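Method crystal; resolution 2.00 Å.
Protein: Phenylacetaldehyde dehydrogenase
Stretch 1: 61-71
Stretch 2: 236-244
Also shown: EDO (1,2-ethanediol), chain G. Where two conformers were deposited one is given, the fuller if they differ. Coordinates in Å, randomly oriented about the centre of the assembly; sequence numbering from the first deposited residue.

Stretch 1 61-71: RVPEADERDVQ
Stretch 2, residues 236-244: IVTGYGHTA

Thr 238 anchors this contact, with Ala 65 and Val 70 covering the next largest areas. Residues 61-63 end a strand, 64-66 form a loop, and a helix starts at Glu 67; in the other stretch, the loop through 237-240 leads into a helix from Gly 241. The register sets Glu 64 CA 4.3 Å from Gly 239 CA and Asp 66 CA 5.3 Å from Ala 244 CA.

Thr 238 (phi/psi -111/151, chi1 p) bonds from both side chain and backbone: OG1 donates to Pro 63 O at 2.6 Å, and its O accepts from Ala 65 N at 2.9 Å, 156°. Proline's carbonyl and the next-but-one amide are thus both satisfied by one residue. Ala 65 (-74/144) also reaches across through water 1, which donates to Ala 65 O (2.6 Å) and accepts from Tyr 240 N (2.8 Å).

Gly 239 sits at 151/-167, angles that call for glycine; an ideal CB would lie a tight 3.0 Å from Ala 65 N.

Small apolar groups close the helical end: Ala 65 CB meets Ala 244 CB at 4.3 Å, while Val 70 (chi1 t) puts CG2 4.0 Å from Ala 244 CB and 4.4 Å from Val 237 CG2.

The CA-to-CB bond of Asp 66 (chi1 p) points away from the other stretch, and its side chain caps its own helix, OD1 accepting from Arg 68 N at 2.9 Å.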

# COMPACT_ATOMS: atom_id res chain seq x y z
N ARG A 61 -31.00 19.06 -5.75
CA ARG A 61 -30.77 18.60 -4.40
C ARG A 61 -30.53 17.10 -4.41
O ARG A 61 -31.16 16.37 -5.16
CB ARG A 61 -31.97 18.92 -3.54
CG ARG A 61 -32.35 20.39 -3.56
CD ARG A 61 -33.64 20.62 -2.81
NE ARG A 61 -33.43 20.58 -1.37
CZ ARG A 61 -34.41 20.57 -0.46
NH1 ARG A 61 -35.70 20.60 -0.84
NH2 ARG A 61 -34.10 20.53 0.84
N VAL A 62 -29.63 16.63 -3.57
CA VAL A 62 -29.35 15.19 -3.47
C VAL A 62 -29.44 14.75 -2.01
O VAL A 62 -29.36 15.60 -1.10
CB VAL A 62 -27.97 14.81 -4.06
CG1 VAL A 62 -27.90 15.24 -5.52
CG2 VAL A 62 -26.84 15.40 -3.24
N PRO A 63 -29.57 13.43 -1.76
CA PRO A 63 -29.58 12.99 -0.39
C PRO A 63 -28.32 13.33 0.38
O PRO A 63 -27.22 13.25 -0.17
CB PRO A 63 -29.78 11.49 -0.48
CG PRO A 63 -30.52 11.32 -1.78
CD PRO A 63 -29.83 12.31 -2.67
N GLU A 64 -28.51 13.64 1.66
CA GLU A 64 -27.44 13.81 2.61
C GLU A 64 -27.34 12.56 3.52
O GLU A 64 -28.01 12.47 4.55
CB GLU A 64 -27.69 15.05 3.46
CG GLU A 64 -26.52 15.35 4.37
CD GLU A 64 -26.89 16.03 5.65
OE1 GLU A 64 -27.77 16.91 5.71
OE2 GLU A 64 -26.28 15.67 6.63
N ALA A 65 -26.49 11.61 3.13
CA ALA A 65 -26.39 10.31 3.80
C ALA A 65 -25.70 10.43 5.13
O ALA A 65 -24.81 11.23 5.27
CB ALA A 65 -25.62 9.33 2.95
N ASP A 66 -26.14 9.65 6.10
CA ASP A 66 -25.39 9.49 7.35
C ASP A 66 -24.82 8.07 7.40
O ASP A 66 -24.88 7.32 6.40
CB ASP A 66 -26.20 9.94 8.59
CG ASP A 66 -27.36 9.00 8.96
OD1 ASP A 66 -27.47 7.88 8.46
OD2 ASP A 66 -28.22 9.39 9.77
N GLU A 67 -24.28 7.71 8.55
CA GLU A 67 -23.67 6.43 8.78
C GLU A 67 -24.62 5.25 8.49
O GLU A 67 -24.18 4.21 7.96
CB GLU A 67 -23.15 6.39 10.24
CG GLU A 67 -22.24 5.21 10.50
CD GLU A 67 -21.40 5.38 11.78
OE1 GLU A 67 -21.98 5.80 12.81
OE2 GLU A 67 -20.16 5.06 11.77
N ARG A 68 -25.90 5.42 8.78
CA ARG A 68 -26.89 4.35 8.54
C ARG A 68 -26.96 4.02 7.06
O ARG A 68 -26.97 2.87 6.67
CB ARG A 68 -28.32 4.77 8.97
CG ARG A 68 -28.50 5.05 10.44
CD ARG A 68 -29.90 5.64 10.71
NE ARG A 68 -29.99 7.05 10.34
CZ ARG A 68 -31.06 7.81 10.49
NH1 ARG A 68 -32.20 7.31 10.99
NH2 ARG A 68 -31.02 9.09 10.14
N ASP A 69 -27.02 5.06 6.24
CA ASP A 69 -27.13 4.86 4.80
C ASP A 69 -25.84 4.22 4.24
O ASP A 69 -25.88 3.33 3.38
CB ASP A 69 -27.44 6.18 4.07
CG ASP A 69 -28.63 6.91 4.70
OD1 ASP A 69 -29.76 6.36 4.70
OD2 ASP A 69 -28.42 8.02 5.22
N VAL A 70 -24.72 4.68 4.73
CA VAL A 70 -23.42 4.13 4.28
C VAL A 70 -23.32 2.66 4.66
O VAL A 70 -22.93 1.85 3.84
CB VAL A 70 -22.24 4.90 4.85
CG1 VAL A 70 -20.92 4.20 4.53
CG2 VAL A 70 -22.21 6.31 4.30
N GLN A 71 -23.69 2.33 5.89
CA GLN A 71 -23.72 0.93 6.33
C GLN A 71 -24.62 0.06 5.45
O GLN A 71 -24.26 -1.05 5.14
CB GLN A 71 -24.16 0.81 7.77
CG GLN A 71 -23.05 1.26 8.71
CD GLN A 71 -23.53 1.51 10.10
OE1 GLN A 71 -24.73 1.48 10.40
NE2 GLN A 71 -22.60 1.74 10.99
N ILE A 236 -23.84 4.02 -4.71
CA ILE A 236 -23.44 5.42 -4.75
C ILE A 236 -24.15 6.21 -3.67
O ILE A 236 -25.38 6.33 -3.69
CB ILE A 236 -23.73 6.07 -6.09
CG1 ILE A 236 -23.08 5.26 -7.22
CG2 ILE A 236 -23.17 7.50 -6.15
CD1 ILE A 236 -23.42 5.72 -8.63
N VAL A 237 -23.38 6.76 -2.74
CA VAL A 237 -23.92 7.46 -1.59
C VAL A 237 -23.47 8.89 -1.59
O VAL A 237 -22.28 9.14 -1.77
CB VAL A 237 -23.53 6.80 -0.25
CG1 VAL A 237 -24.21 5.45 -0.11
CG2 VAL A 237 -22.05 6.56 -0.11
N THR A 238 -24.39 9.84 -1.39
CA THR A 238 -24.05 11.28 -1.50
C THR A 238 -24.12 11.87 -0.11
O THR A 238 -24.81 11.33 0.75
CB THR A 238 -25.03 12.01 -2.41
OG1 THR A 238 -26.40 11.67 -2.06
CG2 THR A 238 -24.77 11.65 -3.86
N GLY A 239 -23.32 12.91 0.14
CA GLY A 239 -23.30 13.56 1.46
C GLY A 239 -21.98 14.19 1.80
O GLY A 239 -21.10 14.28 0.95
N TYR A 240 -21.80 14.56 3.08
CA TYR A 240 -20.59 15.23 3.51
C TYR A 240 -19.46 14.28 3.77
O TYR A 240 -19.66 13.15 4.23
CB TYR A 240 -20.86 16.03 4.78
CG TYR A 240 -21.85 17.13 4.58
CD1 TYR A 240 -21.52 18.21 3.80
CD2 TYR A 240 -23.13 17.09 5.17
CE1 TYR A 240 -22.41 19.24 3.59
CE2 TYR A 240 -24.04 18.13 4.96
CZ TYR A 240 -23.66 19.18 4.18
OH TYR A 240 -24.53 20.21 3.93
N GLY A 241 -18.26 14.75 3.47
CA GLY A 241 -17.02 14.05 3.78
C GLY A 241 -16.90 13.70 5.26
O GLY A 241 -16.53 12.59 5.58
N HIS A 242 -17.24 14.64 6.13
CA HIS A 242 -17.07 14.45 7.57
C HIS A 242 -18.06 13.46 8.17
O HIS A 242 -17.84 12.98 9.27
CB HIS A 242 -17.11 15.77 8.34
CG HIS A 242 -18.34 16.60 8.09
ND1 HIS A 242 -19.59 16.25 8.56
CD2 HIS A 242 -18.49 17.78 7.45
CE1 HIS A 242 -20.46 17.17 8.19
NE2 HIS A 242 -19.82 18.11 7.52
N THR A 243 -19.12 13.12 7.44
CA THR A 243 -20.09 12.17 7.94
C THR A 243 -20.13 10.90 7.07
O THR A 243 -19.69 9.84 7.53
CB THR A 243 -21.45 12.87 8.04
OG1 THR A 243 -21.29 14.04 8.86
CG2 THR A 243 -22.46 11.96 8.66
N ALA A 244 -20.65 11.01 5.84
CA ALA A 244 -20.70 9.87 4.93
C ALA A 244 -19.31 9.30 4.57
O ALA A 244 -19.08 8.09 4.64
CB ALA A 244 -21.47 10.22 3.68
C1 EDO G . -13.54 11.74 4.70
O1 EDO G . -13.86 12.61 5.80
C2 EDO G . -14.20 12.06 3.35
O2 EDO G . -13.51 12.99 2.46
O HOH W 1 -23.55 13.52 4.99